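Local coordinates for putative oxygenase (Streptomyces viridochromogenes Tue57, PDB 4XAA), which probably acts as an iron- and 2-oxoglutarate-dependent oxygenase in orthosomycin antibiotic biosynthesis, on a double-stranded beta-helix scaffold, at residues Arg41-Phe46 with Leu111-Pro116; Asp85-Glu90 with Ile210-Ala215. All coordinates share one frame; numbering follows the deposited sequence.

Contact 1: residues Arg41-Phe46 with Leu111-Pro116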
ATOM      1  N   ARG A  41       1.977   8.797  15.595  1.00 46.74           N
ATOM      2  CA  ARG A  41       3.137   9.239  16.360  1.00 51.29           C
ATOM      3  C   ARG A  41       4.361   9.454  15.463  1.00 51.40           C
ATOM      4  O   ARG A  41       5.180  10.338  15.706  1.00 56.52           O
ATOM      5  CB  ARG A  41       3.470   8.244  17.461  1.00 55.01           C
ATOM      6  CG  ARG A  41       4.580   8.727  18.376  1.00 60.98           C
ATOM      7  CD  ARG A  41       4.548   7.996  19.705  1.00 64.38           C
ATOM      8  NE  ARG A  41       5.238   6.716  19.639  1.00 63.87           N
ATOM      9  CZ  ARG A  41       4.628   5.546  19.498  1.00 62.50           C
ATOM     10  NH1 ARG A  41       3.306   5.499  19.414  1.00 59.31           N
ATOM     11  NH2 ARG A  41       5.348   4.426  19.450  1.00 58.22           N
ATOM     12  N   LEU A  42       4.476   8.649  14.417  1.00 46.44           N
ATOM     13  CA  LEU A  42       5.559   8.815  13.481  1.00 48.09           C
ATOM     14  C   LEU A  42       5.361  10.104  12.706  1.00 53.25           C
ATOM     15  O   LEU A  42       6.319  10.856  12.466  1.00 49.60           O
ATOM     16  CB  LEU A  42       5.634   7.630  12.525  1.00 46.50           C
ATOM     17  CG  LEU A  42       6.224   6.358  13.113  1.00 46.51           C
ATOM     18  CD1 LEU A  42       6.092   5.247  12.102  1.00 46.34           C
ATOM     19  CD2 LEU A  42       7.671   6.586  13.491  1.00 41.07           C
ATOM     20  N   ILE A  43       4.107  10.356  12.330  1.00 46.93           N
ATOM     21  CA  ILE A  43       3.793  11.457  11.440  1.00 47.07           C
ATOM     22  C   ILE A  43       3.905  12.784  12.164  1.00 48.78           C
ATOM     23  O   ILE A  43       4.451  13.735  11.623  1.00 52.79           O
ATOM     24  CB  ILE A  43       2.395  11.315  10.832  1.00 46.94           C
ATOM     25  CG1 ILE A  43       2.350  10.142   9.854  1.00 49.41           C
ATOM     26  CG2 ILE A  43       2.013  12.557  10.068  1.00 46.52           C
ATOM     27  CD1 ILE A  43       0.938   9.629   9.602  1.00 43.03           C
ATOM     28  N   THR A  44       3.411  12.850  13.392  1.00 49.21           N
ATOM     29  CA  THR A  44       3.435  14.109  14.127  1.00 53.33           C
ATOM     30  C   THR A  44       4.849  14.608  14.407  1.00 50.43           C
ATOM     31  O   THR A  44       5.038  15.794  14.644  1.00 59.08           O
ATOM     32  CB  THR A  44       2.699  14.015  15.476  1.00 49.90           C
ATOM     33  OG1 THR A  44       3.447  13.182  16.359  1.00 59.05           O
ATOM     34  CG2 THR A  44       1.310  13.453  15.304  1.00 45.91           C
ATOM     35  N   ARG A  45       5.841  13.723  14.393  1.00 50.80           N
ATOM     36  CA  ARG A  45       7.226  14.160  14.597  1.00 54.56           C
ATOM     37  C   ARG A  45       7.677  15.016  13.428  1.00 56.87           C
ATOM     38  O   ARG A  45       8.365  16.020  13.592  1.00 56.38           O
ATOM     39  CB  ARG A  45       8.167  12.974  14.768  1.00 51.03           C
ATOM     40  CG  ARG A  45       8.011  12.281  16.096  1.00 55.09           C
ATOM     41  CD  ARG A  45       8.690  10.924  16.092  1.00 55.85           C
ATOM     42  NE  ARG A  45       8.499  10.234  17.360  1.00 61.60           N
ATOM     43  CZ  ARG A  45       8.859   8.976  17.592  1.00 58.27           C
ATOM     44  NH1 ARG A  45       9.427   8.251  16.637  1.00 54.24           N
ATOM     45  NH2 ARG A  45       8.649   8.443  18.782  1.00 52.91           N
ATOM     46  N   PHE A  46       7.276  14.604  12.236  1.00 50.69           N
ATOM     47  CA  PHE A  46       7.558  15.382  11.060  1.00 53.52           C
ATOM     48  C   PHE A  46       6.749  16.670  11.068  1.00 55.62           C
ATOM     49  O   PHE A  46       7.294  17.773  10.959  1.00 56.50           O
ATOM     50  CB  PHE A  46       7.242  14.583   9.799  1.00 48.24           C
ATOM     51  CG  PHE A  46       7.552  15.323   8.538  1.00 51.87           C
ATOM     52  CD1 PHE A  46       6.624  16.184   7.976  1.00 50.57           C
ATOM     53  CD2 PHE A  46       8.782  15.165   7.913  1.00 48.16           C
ATOM     54  CE1 PHE A  46       6.921  16.876   6.823  1.00 49.87           C
ATOM     55  CE2 PHE A  46       9.069  15.847   6.761  1.00 47.52           C
ATOM     56  CZ  PHE A  46       8.135  16.706   6.216  1.00 46.22           C
ATOM     57  N   LEU A 111       5.295   3.260   5.379  1.00 39.12           N
ATOM     58  CA  LEU A 111       4.075   3.998   5.628  1.00 39.49           C
ATOM     59  C   LEU A 111       3.895   5.021   4.508  1.00 44.19           C
ATOM     60  O   LEU A 111       4.717   5.926   4.340  1.00 41.19           O
ATOM     61  CB  LEU A 111       4.126   4.678   6.993  1.00 39.63           C
ATOM     62  CG  LEU A 111       2.947   5.523   7.472  1.00 38.39           C
ATOM     63  CD1 LEU A 111       1.708   4.687   7.766  1.00 38.88           C
ATOM     64  CD2 LEU A 111       3.347   6.327   8.696  1.00 42.68           C
ATOM     65  N   VAL A 112       2.838   4.854   3.718  1.00 41.65           N
ATOM     66  CA  VAL A 112       2.483   5.856   2.733  1.00 48.69           C
ATOM     67  C   VAL A 112       1.260   6.633   3.230  1.00 50.15           C
ATOM     68  O   VAL A 112       0.431   6.119   4.006  1.00 39.83           O
ATOM     69  CB  VAL A 112       2.232   5.233   1.359  1.00 48.45           C
ATOM     70  CG1 VAL A 112       3.248   4.124   1.117  1.00 43.71           C
ATOM     71  CG2 VAL A 112       0.833   4.689   1.269  1.00 48.26           C
ATOM     72  N   LEU A 113       1.192   7.890   2.795  1.00 45.03           N
ATOM     73  CA  LEU A 113       0.374   8.905   3.447  1.00 44.53           C
ATOM     74  C   LEU A 113      -0.209   9.884   2.481  1.00 45.17           C
ATOM     75  O   LEU A 113       0.501  10.378   1.596  1.00 43.95           O
ATOM     76  CB  LEU A 113       1.200   9.723   4.441  1.00 48.80           C
ATOM     77  CG  LEU A 113       2.147   8.976   5.347  1.00 46.09           C
ATOM     78  CD1 LEU A 113       3.103   9.941   5.930  1.00 43.85           C
ATOM     79  CD2 LEU A 113       1.292   8.346   6.412  1.00 51.37           C
ATOM     80  N   LYS A 114      -1.482  10.201   2.695  1.00 43.88           N
ATOM     81  CA  LYS A 114      -2.113  11.357   2.085  1.00 45.45           C
ATOM     82  C   LYS A 114      -2.459  12.358   3.176  1.00 45.61           C
ATOM     83  O   LYS A 114      -3.402  12.128   3.923  1.00 45.47           O
ATOM     84  CB  LYS A 114      -3.375  10.958   1.326  1.00 46.05           C
ATOM     85  CG  LYS A 114      -3.188   9.863   0.291  1.00 46.66           C
ATOM     86  CD  LYS A 114      -2.356  10.327  -0.906  1.00 51.85           C
ATOM     87  CE  LYS A 114      -2.206   9.187  -1.915  1.00 50.73           C
ATOM     88  NZ  LYS A 114      -1.909   9.685  -3.280  1.00 50.07           N
ATOM     89  N   GLU A 115      -1.683  13.441   3.284  1.00 48.46           N
ATOM     90  CA  GLU A 115      -2.028  14.568   4.162  1.00 47.55           C
ATOM     91  C   GLU A 115      -3.382  15.119   3.725  1.00 47.37           C
ATOM     92  O   GLU A 115      -3.751  15.001   2.559  1.00 47.17           O
ATOM     93  CB  GLU A 115      -0.983  15.702   4.099  1.00 48.89           C
ATOM     94  CG  GLU A 115       0.438  15.380   4.561  1.00 47.97           C
ATOM     95  CD  GLU A 115       1.199  16.625   5.023  1.00 47.69           C
ATOM     96  OE1 GLU A 115       2.359  16.501   5.463  1.00 47.40           O
ATOM     97  OE2 GLU A 115       0.637  17.737   4.960  1.00 51.50           O
ATOM     98  N   PRO A 116      -4.124  15.734   4.651  1.00 47.73           N
ATOM     99  CA  PRO A 116      -5.369  16.385   4.247  1.00 50.91           C
ATOM    100  C   PRO A 116      -5.081  17.519   3.287  1.00 49.78           C
ATOM    101  O   PRO A 116      -4.042  18.149   3.442  1.00 52.09           O
ATOM    102  CB  PRO A 116      -5.939  16.906   5.566  1.00 50.42           C
ATOM    103  CG  PRO A 116      -5.362  16.020   6.596  1.00 52.65           C
ATOM    104  CD  PRO A 116      -3.956  15.742   6.110  1.00 52.10           C
TER
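This is a buried, wholly apolar helix-on-sheet contact: I43, near the C-terminal end of helix 29-47, packs against L111 and L113 at the end of strand 105-114. The touching is done by one branch of the isoleucine. With CG1 anti to its carbonyl carbon (chi1 -69°), that branch runs out to the sheet and carries CD1 to its far end. I43 and L113 meet tip to tip, CD1 of the isoleucine lying 3.5 Å from CD2 of the leucine, tighter than a usual van der Waals contact. Behind the tip, I43 CG1 sits astride the two methyls of the leucine, 4.0 Å from both L113 CD1 and L113 CD2. L111 comes in differently, crossing I43 at about a right angle and offering CD2 to I43 CG1 at 4.1 Å.

In the double-stranded beta-helix of this PhyH-family protein, the helix lies over one face of the larger antiparallel sheet, and alternation along the strand sends L111 and L113 toward it while V112 and K114 point the other way. F46 and L113 both lean on L69 of the adjoining strand 68-72. Just past the strand, the carboxylate of E115 is held by salt bridges to R66 and R118.

Contact 2: residues Asp85-Glu90 with Ile210-Ala215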
ATOM      1  N   ASP A  85       5.952  -3.732  16.466  1.00 40.69           N
ATOM      2  CA  ASP A  85       5.956  -5.189  16.520  1.00 41.32           C
ATOM      3  C   ASP A  85       4.772  -5.776  15.779  1.00 41.45           C
ATOM      4  O   ASP A  85       4.847  -6.898  15.274  1.00 42.56           O
ATOM      5  CB  ASP A  85       5.957  -5.660  17.973  1.00 44.47           C
ATOM      6  CG  ASP A  85       7.115  -5.084  18.763  1.00 53.80           C
ATOM      7  OD1 ASP A  85       8.234  -4.995  18.204  1.00 55.61           O
ATOM      8  OD2 ASP A  85       6.904  -4.706  19.935  1.00 58.84           O
ATOM      9  N   LEU A  86       3.686  -5.009  15.695  1.00 37.67           N
ATOM     10  CA  LEU A  86       2.484  -5.480  15.012  1.00 42.50           C
ATOM     11  C   LEU A  86       2.709  -5.677  13.517  1.00 40.67           C
ATOM     12  O   LEU A  86       1.966  -6.419  12.879  1.00 33.72           O
ATOM     13  CB  LEU A  86       1.319  -4.521  15.239  1.00 41.68           C
ATOM     14  CG  LEU A  86       0.724  -4.604  16.634  1.00 37.48           C
ATOM     15  CD1 LEU A  86      -0.233  -3.465  16.871  1.00 36.91           C
ATOM     16  CD2 LEU A  86       0.046  -5.952  16.790  1.00 42.05           C
ATOM     17  N   LEU A  87       3.746  -5.037  12.971  1.00 37.44           N
ATOM     18  CA  LEU A  87       4.124  -5.271  11.574  1.00 40.67           C
ATOM     19  C   LEU A  87       4.378  -6.740  11.302  1.00 40.45           C
ATOM     20  O   LEU A  87       4.287  -7.200  10.161  1.00 35.18           O
ATOM     21  CB  LEU A  87       5.383  -4.503  11.200  1.00 37.61           C
ATOM     22  CG  LEU A  87       5.379  -2.990  11.286  1.00 36.46           C
ATOM     23  CD1 LEU A  87       6.807  -2.530  11.021  1.00 37.48           C
ATOM     24  CD2 LEU A  87       4.389  -2.389  10.292  1.00 33.56           C
ATOM     25  N   HIS A  88       4.699  -7.472  12.365  1.00 41.60           N
ATOM     26  CA  HIS A  88       5.215  -8.824  12.229  1.00 41.96           C
ATOM     27  C   HIS A  88       4.259  -9.882  12.736  1.00 43.54           C
ATOM     28  O   HIS A  88       4.663 -11.025  12.969  1.00 47.00           O
ATOM     29  CB  HIS A  88       6.552  -8.901  12.946  1.00 35.99           C
ATOM     30  CG  HIS A  88       7.437  -7.735  12.633  1.00 42.40           C
ATOM     31  ND1 HIS A  88       7.945  -7.509  11.370  1.00 32.27           N
ATOM     32  CD2 HIS A  88       7.863  -6.702  13.399  1.00 42.06           C
ATOM     33  CE1 HIS A  88       8.660  -6.400  11.380  1.00 38.45           C
ATOM     34  NE2 HIS A  88       8.629  -5.892  12.597  1.00 39.48           N
ATOM     35  N   ARG A  89       2.996  -9.494  12.908  1.00 41.42           N
ATOM     36  CA  ARG A  89       1.940 -10.461  13.182  1.00 48.68           C
ATOM     37  C   ARG A  89       1.994 -11.505  12.084  1.00 46.04           C
ATOM     38  O   ARG A  89       2.230 -11.191  10.919  1.00 42.77           O
ATOM     39  CB  ARG A  89       0.549  -9.807  13.235  1.00 45.13           C
ATOM     40  CG  ARG A  89       0.329  -8.835  14.382  1.00 46.36           C
ATOM     41  CD  ARG A  89       0.338  -9.537  15.736  1.00 52.22           C
ATOM     42  NE  ARG A  89      -0.730 -10.524  15.843  1.00 57.52           N
ATOM     43  CZ  ARG A  89      -0.628 -11.652  16.536  1.00 67.32           C
ATOM     44  NH1 ARG A  89       0.496 -11.924  17.187  1.00 74.69           N
ATOM     45  NH2 ARG A  89      -1.643 -12.510  16.582  1.00 68.73           N
ATOM     46  N   GLU A  90       1.788 -12.749  12.468  1.00 45.95           N
ATOM     47  CA  GLU A  90       1.919 -13.868  11.557  1.00 49.12           C
ATOM     48  C   GLU A  90       0.797 -13.929  10.518  1.00 47.29           C
ATOM     49  O   GLU A  90       0.974 -14.508   9.447  1.00 47.55           O
ATOM     50  CB  GLU A  90       1.951 -15.168  12.355  1.00 53.23           C
ATOM     51  CG  GLU A  90       0.798 -15.289  13.356  1.00 54.87           C
ATOM     52  CD  GLU A  90       1.120 -14.701  14.744  1.00 69.52           C
ATOM     53  OE1 GLU A  90       1.961 -13.765  14.853  1.00 62.05           O
ATOM     54  OE2 GLU A  90       0.523 -15.191  15.730  1.00 70.60           O
ATOM     55  N   ILE A 210      -0.128   1.160   5.703  1.00 38.78           N
ATOM     56  CA  ILE A 210       1.128   0.440   5.881  1.00 39.07           C
ATOM     57  C   ILE A 210       1.284  -0.559   4.742  1.00 37.25           C
ATOM     58  O   ILE A 210       0.509  -1.500   4.635  1.00 40.68           O
ATOM     59  CB  ILE A 210       1.192  -0.294   7.254  1.00 36.78           C
ATOM     60  CG1 ILE A 210       1.258   0.718   8.393  1.00 40.36           C
ATOM     61  CG2 ILE A 210       2.387  -1.223   7.332  1.00 33.72           C
ATOM     62  CD1 ILE A 210       1.115   0.098   9.750  1.00 39.22           C
ATOM     63  N   VAL A 211       2.272  -0.336   3.881  1.00 36.86           N
ATOM     64  CA  VAL A 211       2.573  -1.250   2.777  1.00 34.98           C
ATOM     65  C   VAL A 211       3.784  -2.134   3.109  1.00 41.06           C
ATOM     66  O   VAL A 211       4.892  -1.638   3.400  1.00 37.02           O
ATOM     67  CB  VAL A 211       2.866  -0.490   1.455  1.00 32.70           C
ATOM     68  CG1 VAL A 211       2.980  -1.456   0.282  1.00 34.27           C
ATOM     69  CG2 VAL A 211       1.799   0.535   1.185  1.00 34.75           C
ATOM     70  N   ILE A 212       3.563  -3.442   3.062  1.00 36.31           N
ATOM     71  CA  ILE A 212       4.611  -4.413   3.312  1.00 36.50           C
ATOM     72  C   ILE A 212       4.743  -5.273   2.066  1.00 35.00           C
ATOM     73  O   ILE A 212       3.757  -5.746   1.510  1.00 36.54           O
ATOM     74  CB  ILE A 212       4.308  -5.281   4.584  1.00 36.71           C
ATOM     75  CG1 ILE A 212       4.124  -4.393   5.815  1.00 35.71           C
ATOM     76  CG2 ILE A 212       5.409  -6.287   4.864  1.00 33.55           C
ATOM     77  CD1 ILE A 212       4.006  -5.176   7.126  1.00 35.76           C
ATOM     78  N   GLU A 213       5.959  -5.454   1.589  1.00 37.60           N
ATOM     79  CA  GLU A 213       6.133  -6.297   0.420  1.00 41.89           C
ATOM     80  C   GLU A 213       6.553  -7.701   0.826  1.00 39.30           C
ATOM     81  O   GLU A 213       7.479  -7.860   1.610  1.00 35.69           O
ATOM     82  CB  GLU A 213       7.156  -5.688  -0.525  1.00 39.48           C
ATOM     83  CG  GLU A 213       7.414  -6.522  -1.755  1.00 44.03           C
ATOM     84  CD  GLU A 213       8.353  -5.829  -2.720  1.00 50.08           C
ATOM     85  OE1 GLU A 213       7.981  -4.750  -3.239  1.00 56.56           O
ATOM     86  OE2 GLU A 213       9.463  -6.353  -2.951  1.00 51.46           O
ATOM     87  N   TYR A 214       5.855  -8.706   0.306  1.00 36.68           N
ATOM     88  CA  TYR A 214       6.185 -10.098   0.580  1.00 38.12           C
ATOM     89  C   TYR A 214       6.574 -10.802  -0.694  1.00 40.79           C
ATOM     90  O   TYR A 214       5.932 -10.613  -1.734  1.00 39.97           O
ATOM     91  CB  TYR A 214       5.015 -10.849   1.235  1.00 38.66           C
ATOM     92  CG  TYR A 214       4.605 -10.292   2.574  1.00 39.05           C
ATOM     93  CD1 TYR A 214       5.107 -10.826   3.769  1.00 39.44           C
ATOM     94  CD2 TYR A 214       3.722  -9.226   2.647  1.00 39.78           C
ATOM     95  CE1 TYR A 214       4.720 -10.301   4.992  1.00 37.61           C
ATOM     96  CE2 TYR A 214       3.339  -8.698   3.850  1.00 36.09           C
ATOM     97  CZ  TYR A 214       3.834  -9.234   5.014  1.00 38.76           C
ATOM     98  OH  TYR A 214       3.433  -8.672   6.194  1.00 45.07           O
ATOM     99  N   ALA A 215       7.596 -11.651  -0.603  1.00 38.92           N
ATOM    100  CA  ALA A 215       8.173 -12.245  -1.798  1.00 39.60           C
ATOM    101  C   ALA A 215       8.466 -13.722  -1.662  1.00 37.00           C
ATOM    102  O   ALA A 215       8.904 -14.176  -0.616  1.00 39.23           O
ATOM    103  CB  ALA A 215       9.461 -11.504  -2.175  1.00 34.95           C
TER
HETATM  104  O   HOH W   1       4.763  -9.163   8.591  1.00 41.40           O
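L87 and I210 cross at about a right angle, the leucine's CD2 methyl resting 3.8 Å from I210 CG2 and 4.1 Å from I210 CD1, so one methyl touches both branches of the isoleucine. L87 CG stands anti to its carbonyl carbon (chi1 -61°), so side chain and carbonyl diverge; CD2 takes I210, and both reach I212. The CD1 of I212 lies 3.7 Å from L87 O, an apolar methyl against a carbonyl oxygen, and 4.2 Å from L87 CD2.

Residues 85-87 end a 3-10 segment that begins earlier, in the loop before helix 90-100, laid on the helix-covered face of the major sheet of the double-stranded beta-helix. I210, I212 and Y214, every second residue of a central strand, point toward it.

Y214 comes last of the three along this face of strand 207-215. Its OH stands 4.3 Å from L87 O, too far for a direct bond, and a water spans the interval. That water donates to L87 O at 2.6 Å and hydrogen-bonds to Y214 OH at 2.8 Å, lying at the edge of the tyrosine ring and in its plane. The buried carbonyl and phenol thus share one polar bridge beside the aliphatic contact. Within 85-90, L87 CB sits over the centre of one face of the H88 ring, 3.7 Å above its plane. Around this, W80 also packs on L87, while L92, A93 and A96 of helix 90-100 touch Y214.

Overall arrangement
From the N terminus, the chain first lays down helix 29-47, whose later part waits for residues 111-116; strands 56-59 and 68-72, the 85-90 loop and helix 90-100 intervene before strand 105-114 arrives and closes contact 1. Contact 2 opens inside that loop and closes only with strand 207-215, after 119 intervening residues, so the two loops cross rather than nest. Their centres are 18 Å apart, yet strands 105-114 and 207-215 are antiparallel neighbours, and V112 meets V211 as L111 meets I210. Together the two contacts fasten helix 29-47 and the loop before helix 90-100 to the same sheet. The nickel bound by H125, D127 and H196 lies about 13 Å from the side chain of L111 and about 12 Å from that of I212.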